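Local coordinates for DNA polymerase III subunit beta (Caulobacter crescentus, PDB 5WCE), which probably forms a ring-shaped head-to-tail homodimer around DNA that tethers DNA polymerases and other proteins to it and makes synthesis processive, at residues M8-R14 against A92-F98; H23-V27 against M58-D62; Q73-P77 against L116-A121. Residue numbers count along the deposited sequence, not the author numbering.

Contact 1: M8-R14 against A92-F98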
# COMPACT_ATOMS: atom_id res chain seq x y z
N MET A 8 -29.33 27.56 5.96
CA MET A 8 -27.88 27.60 6.40
C MET A 8 -27.07 28.33 5.36
O MET A 8 -27.20 28.06 4.17
CB MET A 8 -27.28 26.20 6.66
CG MET A 8 -25.94 26.22 7.42
SD MET A 8 -25.05 24.65 7.41
CE MET A 8 -24.40 24.71 5.82
N LYS A 9 -26.22 29.26 5.82
CA LYS A 9 -25.32 30.02 4.96
C LYS A 9 -24.10 30.51 5.71
O LYS A 9 -24.22 31.27 6.70
CB LYS A 9 -26.04 31.23 4.34
CG LYS A 9 -25.16 32.16 3.51
CD LYS A 9 -26.01 33.02 2.57
CE LYS A 9 -25.61 34.49 2.49
NZ LYS A 9 -24.34 34.72 1.78
N LEU A 10 -22.93 30.15 5.19
CA LEU A 10 -21.67 30.46 5.88
C LEU A 10 -20.49 30.48 4.97
O LEU A 10 -20.54 29.90 3.87
CB LEU A 10 -21.43 29.46 7.02
CG LEU A 10 -21.18 28.00 6.59
CD1 LEU A 10 -19.70 27.73 6.36
CD2 LEU A 10 -21.73 26.99 7.57
N THR A 11 -19.42 31.08 5.45
CA THR A 11 -18.14 31.03 4.81
C THR A 11 -17.13 30.49 5.83
O THR A 11 -17.21 30.85 7.00
CB THR A 11 -17.75 32.40 4.26
OG1 THR A 11 -18.74 32.78 3.27
CG2 THR A 11 -16.38 32.37 3.57
N ILE A 12 -16.21 29.65 5.36
CA ILE A 12 -15.20 29.02 6.19
C ILE A 12 -13.91 28.85 5.41
O ILE A 12 -13.94 28.57 4.19
CB ILE A 12 -15.72 27.67 6.77
CG1 ILE A 12 -14.70 27.03 7.69
CG2 ILE A 12 -16.12 26.68 5.67
CD1 ILE A 12 -15.24 25.86 8.45
N GLU A 13 -12.78 29.02 6.09
CA GLU A 13 -11.49 28.82 5.45
C GLU A 13 -11.29 27.36 5.10
O GLU A 13 -11.61 26.47 5.89
CB GLU A 13 -10.33 29.35 6.31
CG GLU A 13 -10.40 30.88 6.39
CD GLU A 13 -9.29 31.51 7.24
OE1 GLU A 13 -8.58 30.81 8.03
OE2 GLU A 13 -9.15 32.74 7.12
N ARG A 14 -10.75 27.12 3.91
CA ARG A 14 -10.48 25.75 3.41
C ARG A 14 -9.72 24.95 4.49
O ARG A 14 -10.12 23.84 4.79
CB ARG A 14 -9.72 25.77 2.08
CG ARG A 14 -9.22 24.39 1.65
CD ARG A 14 -8.32 24.47 0.43
NE ARG A 14 -7.78 23.16 0.14
CZ ARG A 14 -6.72 22.60 0.72
NH1 ARG A 14 -6.03 23.24 1.65
NH2 ARG A 14 -6.37 21.38 0.37
N ALA A 92 -8.22 29.02 -0.23
CA ALA A 92 -9.58 29.38 -0.69
C ALA A 92 -10.53 29.56 0.49
O ALA A 92 -10.51 28.79 1.47
CB ALA A 92 -10.14 28.28 -1.59
N ASP A 93 -11.37 30.58 0.41
CA ASP A 93 -12.52 30.67 1.28
C ASP A 93 -13.62 29.84 0.66
O ASP A 93 -13.80 29.91 -0.54
CB ASP A 93 -13.01 32.13 1.41
CG ASP A 93 -12.27 32.91 2.48
OD1 ASP A 93 -11.49 32.33 3.31
OD2 ASP A 93 -12.53 34.15 2.48
N VAL A 94 -14.35 29.09 1.49
CA VAL A 94 -15.39 28.18 1.04
C VAL A 94 -16.77 28.61 1.51
O VAL A 94 -17.02 28.72 2.70
CB VAL A 94 -15.13 26.75 1.49
CG1 VAL A 94 -16.16 25.82 0.87
CG2 VAL A 94 -13.69 26.34 1.15
N SER A 95 -17.68 28.82 0.57
CA SER A 95 -19.05 29.16 0.87
C SER A 95 -19.91 27.88 0.90
O SER A 95 -19.81 27.04 -0.01
CB SER A 95 -19.56 30.18 -0.17
OG SER A 95 -20.94 30.14 -0.17
N LEU A 96 -20.68 27.71 1.97
CA LEU A 96 -21.66 26.65 2.10
C LEU A 96 -23.03 27.27 2.23
O LEU A 96 -23.26 28.15 3.09
CB LEU A 96 -21.37 25.70 3.30
CG LEU A 96 -20.00 25.04 3.36
CD1 LEU A 96 -19.88 24.13 4.57
CD2 LEU A 96 -19.65 24.23 2.13
N SER A 97 -23.93 26.86 1.35
CA SER A 97 -25.25 27.44 1.20
C SER A 97 -26.27 26.34 1.03
O SER A 97 -26.16 25.53 0.12
CB SER A 97 -25.32 28.30 -0.06
OG SER A 97 -25.18 29.63 0.31
N PHE A 98 -27.28 26.31 1.90
CA PHE A 98 -28.44 25.46 1.69
C PHE A 98 -29.63 26.39 1.55
O PHE A 98 -30.32 26.33 0.53
CB PHE A 98 -28.62 24.57 2.90
CG PHE A 98 -29.78 23.66 2.76
CD1 PHE A 98 -29.78 22.68 1.78
CD2 PHE A 98 -30.94 23.84 3.55
CE1 PHE A 98 -30.89 21.86 1.63
CE2 PHE A 98 -32.05 23.01 3.41
CZ PHE A 98 -32.02 22.00 2.45

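Contact 2: H23-V27 against M58-D62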
# COMPACT_ATOMS: atom_id res chain seq x y z
N HIS A 23 -10.89 15.04 10.45
CA HIS A 23 -11.09 14.42 11.74
C HIS A 23 -12.33 13.52 11.86
O HIS A 23 -12.26 12.47 12.51
CB HIS A 23 -11.21 15.46 12.83
CG HIS A 23 -9.91 16.08 13.22
ND1 HIS A 23 -9.83 17.31 13.83
CD2 HIS A 23 -8.64 15.62 13.12
CE1 HIS A 23 -8.56 17.61 14.04
NE2 HIS A 23 -7.83 16.59 13.65
N VAL A 24 -13.48 13.97 11.34
CA VAL A 24 -14.71 13.21 11.55
C VAL A 24 -14.96 12.11 10.50
O VAL A 24 -15.61 11.12 10.80
CB VAL A 24 -15.99 14.09 11.65
CG1 VAL A 24 -15.81 15.14 12.74
CG2 VAL A 24 -16.38 14.68 10.30
N GLN A 25 -14.51 12.29 9.27
CA GLN A 25 -14.94 11.41 8.19
C GLN A 25 -14.37 9.98 8.29
O GLN A 25 -14.95 9.07 7.71
CB GLN A 25 -14.59 12.01 6.86
CG GLN A 25 -13.12 12.01 6.51
CD GLN A 25 -12.79 10.91 5.56
OE1 GLN A 25 -13.48 10.76 4.52
NE2 GLN A 25 -11.78 10.10 5.89
N SER A 26 -13.28 9.83 9.04
CA SER A 26 -12.65 8.50 9.33
C SER A 26 -13.61 7.44 9.86
O SER A 26 -13.42 6.26 9.58
CB SER A 26 -11.50 8.66 10.36
OG SER A 26 -10.62 9.72 9.98
N VAL A 27 -14.64 7.81 10.64
CA VAL A 27 -15.55 6.84 11.21
C VAL A 27 -16.46 6.23 10.19
O VAL A 27 -17.01 5.14 10.40
CB VAL A 27 -16.41 7.42 12.40
CG1 VAL A 27 -17.43 8.42 11.93
CG2 VAL A 27 -17.13 6.30 13.20
N MET A 58 -19.95 4.47 17.48
CA MET A 58 -19.24 5.63 17.93
C MET A 58 -19.56 6.86 17.08
O MET A 58 -20.04 6.72 15.93
CB MET A 58 -17.76 5.38 17.93
CG MET A 58 -17.13 5.38 16.54
SD MET A 58 -15.46 4.68 16.49
CE MET A 58 -16.05 2.99 16.56
N GLU A 59 -19.31 8.01 17.69
CA GLU A 59 -19.59 9.30 17.06
C GLU A 59 -18.36 10.15 17.20
O GLU A 59 -17.82 10.27 18.32
CB GLU A 59 -20.76 10.00 17.75
CG GLU A 59 -21.09 11.39 17.21
CD GLU A 59 -22.01 12.12 18.15
OE1 GLU A 59 -23.18 12.20 17.82
OE2 GLU A 59 -21.56 12.50 19.25
N ILE A 60 -17.93 10.78 16.11
CA ILE A 60 -16.88 11.77 16.21
C ILE A 60 -17.53 13.12 15.93
O ILE A 60 -18.31 13.22 14.96
CB ILE A 60 -15.74 11.55 15.20
CG1 ILE A 60 -15.17 10.12 15.28
CG2 ILE A 60 -14.66 12.56 15.43
CD1 ILE A 60 -14.04 9.81 14.28
N ILE A 61 -17.19 14.10 16.76
CA ILE A 61 -17.66 15.50 16.58
C ILE A 61 -16.44 16.40 16.49
O ILE A 61 -15.35 16.08 17.07
CB ILE A 61 -18.62 15.96 17.72
CG1 ILE A 61 -19.84 15.01 17.81
CG2 ILE A 61 -19.18 17.36 17.50
CD1 ILE A 61 -20.90 15.43 18.82
N ASP A 62 -16.56 17.51 15.77
CA ASP A 62 -15.51 18.49 15.70
C ASP A 62 -16.11 19.83 15.39
O ASP A 62 -17.33 19.93 15.08
CB ASP A 62 -14.42 18.05 14.72
CG ASP A 62 -13.05 18.77 14.91
OD1 ASP A 62 -12.82 19.54 15.86
OD2 ASP A 62 -12.19 18.62 14.03

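Contact 3: Q73-P77 against L116-A121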
# COMPACT_ATOMS: atom_id res chain seq x y z
N GLN A 73 -28.87 23.53 10.17
CA GLN A 73 -28.33 22.16 10.20
C GLN A 73 -28.71 21.38 8.96
O GLN A 73 -29.88 21.40 8.54
CB GLN A 73 -28.88 21.34 11.36
CG GLN A 73 -28.53 21.78 12.75
CD GLN A 73 -28.98 20.75 13.76
OE1 GLN A 73 -28.16 20.14 14.46
NE2 GLN A 73 -30.30 20.50 13.81
N ILE A 74 -27.77 20.66 8.40
CA ILE A 74 -28.06 19.77 7.29
C ILE A 74 -27.13 18.58 7.35
O ILE A 74 -26.16 18.62 8.11
CB ILE A 74 -27.82 20.47 5.96
CG1 ILE A 74 -26.34 20.87 5.85
CG2 ILE A 74 -28.76 21.64 5.75
CD1 ILE A 74 -25.98 21.70 4.67
N THR A 75 -27.40 17.55 6.55
CA THR A 75 -26.46 16.46 6.43
C THR A 75 -26.04 16.30 4.98
O THR A 75 -26.86 16.54 4.04
CB THR A 75 -26.93 15.09 6.99
OG1 THR A 75 -27.81 14.45 6.06
CG2 THR A 75 -27.61 15.29 8.34
N ALA A 76 -24.78 15.92 4.79
CA ALA A 76 -24.24 15.82 3.44
C ALA A 76 -23.16 14.73 3.37
O ALA A 76 -22.55 14.43 4.41
CB ALA A 76 -23.68 17.19 3.04
N PRO A 77 -22.93 14.14 2.18
CA PRO A 77 -22.02 13.01 2.05
C PRO A 77 -20.59 13.32 2.53
O PRO A 77 -19.96 14.28 2.11
CB PRO A 77 -22.08 12.63 0.56
CG PRO A 77 -23.28 13.29 0.04
CD PRO A 77 -23.56 14.48 0.89
N LEU A 116 -24.63 19.15 -3.79
CA LEU A 116 -24.60 17.81 -3.22
C LEU A 116 -25.95 17.50 -2.57
O LEU A 116 -26.52 18.36 -1.89
CB LEU A 116 -23.54 17.71 -2.14
CG LEU A 116 -22.09 17.90 -2.54
CD1 LEU A 116 -21.25 17.50 -1.33
CD2 LEU A 116 -21.78 17.08 -3.78
N PRO A 117 -26.49 16.29 -2.80
CA PRO A 117 -27.78 15.94 -2.22
C PRO A 117 -27.65 15.84 -0.69
O PRO A 117 -26.58 15.48 -0.14
CB PRO A 117 -28.10 14.57 -2.81
CG PRO A 117 -26.72 13.97 -3.04
CD PRO A 117 -25.95 15.16 -3.60
N VAL A 118 -28.72 16.23 -0.03
CA VAL A 118 -28.76 16.27 1.45
C VAL A 118 -29.79 15.29 1.99
O VAL A 118 -30.71 14.85 1.27
CB VAL A 118 -29.04 17.68 2.02
CG1 VAL A 118 -27.91 18.62 1.65
CG2 VAL A 118 -30.39 18.24 1.59
N LEU A 119 -29.61 14.93 3.27
CA LEU A 119 -30.65 14.25 3.99
C LEU A 119 -30.96 15.06 5.26
O LEU A 119 -30.06 15.70 5.84
CB LEU A 119 -30.25 12.80 4.26
CG LEU A 119 -30.11 11.92 3.01
CD1 LEU A 119 -29.37 10.64 3.35
CD2 LEU A 119 -31.50 11.60 2.38
N PRO A 120 -32.20 15.00 5.70
CA PRO A 120 -32.63 15.77 6.85
C PRO A 120 -31.86 15.48 8.14
O PRO A 120 -31.60 14.30 8.48
CB PRO A 120 -34.10 15.40 7.04
CG PRO A 120 -34.48 14.54 5.92
CD PRO A 120 -33.26 14.12 5.18
N ALA A 121 -31.51 16.54 8.82
CA ALA A 121 -30.84 16.50 10.07
C ALA A 121 -31.61 15.72 11.15
O ALA A 121 -30.96 15.05 11.95
CB ALA A 121 -30.50 17.92 10.54

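Contact 1: M8-R14 against A92-F98
Leu96 lies against two side chains of segment 8-14: its CB is 4.0 Å from Leu10 CG and 4.1 Å from Met8 CE. Ile12 and Val94 continue this buried face, with Ile12 CG2 4.3 Å from Val94 CB, while Val94 CG2 comes within 4.1 Å of Arg14 CB. Branched and long aliphatic chains suit this side of the sheet, where Leu10 also meets Ile68 and both Val94 and Leu96 meet Ile107. The backbones of 9-13 and 93-97 run antiparallel, their axes approaching to 4.6 Å at 154°. Leu10 with Leu96 and Ile12 with Val94 are hydrogen-bonded pairs, so each exchanges two bonds: Leu10 N to Leu96 O and Leu96 N to Leu10 O, both 2.9 Å, then Ile12 N to Val94 O at 2.9 Å and Val94 N to Ile12 O at 2.8 Å. Further bonds extend the pairing at both ends, from Phe98 N to Met8 O (2.9 Å) and from Arg14 N to Ala92 O (3.0 Å). Glu13 is the N-cap of helix 14-25, and the Arg14 guanidinium leads away to the carbonyl of Arg86. Both are interior strands of an antiparallel sheet in the N-terminal domain, between 67-70 and 105-109. The opposite face carries Lys9, Thr11, Glu13, Asp93, Ser95 and Ser97, polar residues that tolerate water. There Glu13 OE2 and Asp93 OD1 stand 4.5 Å apart, like charges with no attraction to offer. Cohesion therefore comes from main-chain bonds and the aliphatic face; between these two strands the polar face adds little.

Contact 2: H23-V27 against M58-D62
Ile60 is the centre of this helix-on-sheet contact in the N-terminal domain of the clamp, in which segment 23-27, at the C-terminal part of helix 14-25, packs on strand 58-65. Its CA-to-CB bond points at segment 23-27, and the extended m,t side chain reaches between Val24 and Val27: Ile60 CG2 is 3.9 Å from Val24 CG1, and Ile60 CD1 is 3.9 Å from Val27 CB and 3.7 Å from the carbonyl oxygen of His23. Branching at CB limits the rotamers of Val24, Val27 and Ile60, so little conformational freedom is lost when they pack. Farther out, Val27 CG2 touches Met58 CG at 3.5 Å, and the flexible methionine also packs on helix 210-220 of the central domain. Val24 bridges toward the polar side, its CG1 3.8 Å from Asp62 CB. Strand alternation explains the choice of contacts: Met58, Ile60 and Asp62 meet segment 23-27, whereas Glu59 and Ile61 point away from it. The strand itself pairs on one side with 48-54 and on the other with 243-248, so the contact sits where the sheets of the first two domains are joined into one. His23, also touching Leu219 and Ser222, stands at the outer edge. An imidazole suits this position because it can pack against aliphatic neighbours and still donate a hydrogen bond to a buried carboxylate. That His-carboxylate hydrogen bond runs from His23 ND1 to Asp62 OD2, 2.7 Å long with an N-H...O angle of 161°, and the carboxylate oxygen lies near the plane of the ring.

Contact 3: Q73-P77 against L116-A121
The carbonyl oxygen of Leu119 receives two bonds from one residue: a short one from the hydroxyl of Thr75, OG1 to O 2.6 Å, and a weak one from the Thr75 amide, N to O 3.3 Å. In return, Leu119 N donates to Thr75 O, also at 3.3 Å. Together the main-chain bonds make a single antiparallel bridge, and threonine suits it because its p rotamer places the hydroxyl beside the same acceptor that its amide can reach only poorly. Thr75 OG1 is also hydrogen-bonded to Asn39. Next to the bridge, the CA of Val118 makes a CA-H...O contact with Thr75 O at 3.2 Å. Packing spreads to both ends. Thr75 CG2 lies 3.9 Å from Ala121 CA, and the small Ala121 lets the loop come close, its CB 3.9 Å from Gln73 CB. At the other end, Pro77, which occupies the N-cap position of helix 78-87 and has no amide hydrogen, turns its CD to Pro117 O at 3.3 Å and to Leu116 CD1 at 4.4 Å. Ile286 of the second subunit packs on Leu116 and Glu311 of that subunit on Pro117, placing this end at the ring's dimer interface. The loop after strand 112-116 thus runs beside 72-77, an outermost strand of its sheet, whose other neighbour is 39-45, while Leu116 reaches Thr80 and Ile84 of helix 78-87.

All three contacts belong to the N-terminal domain, but they differ in depth and in chemistry. Contact 2 is buried, its centre about 15 Å from the centre of the chain, and relies on apolar side chains plus one His-carboxylate hydrogen bond at its edge; contacts 1 and 3 are partly buried, farther out, and owe much to main-chain bonding, regular in contact 1 and a lone bridge in contact 3. Contacts 1 and 3 touch where Met8 and Phe98 pack on Ile74, and Phe98 on Val118, bringing two sheets together. Contact 2 touches neither, yet strand 9-13 of contact 1 leads into its helix, and its strand shares a sheet with 73-77 of contact 3.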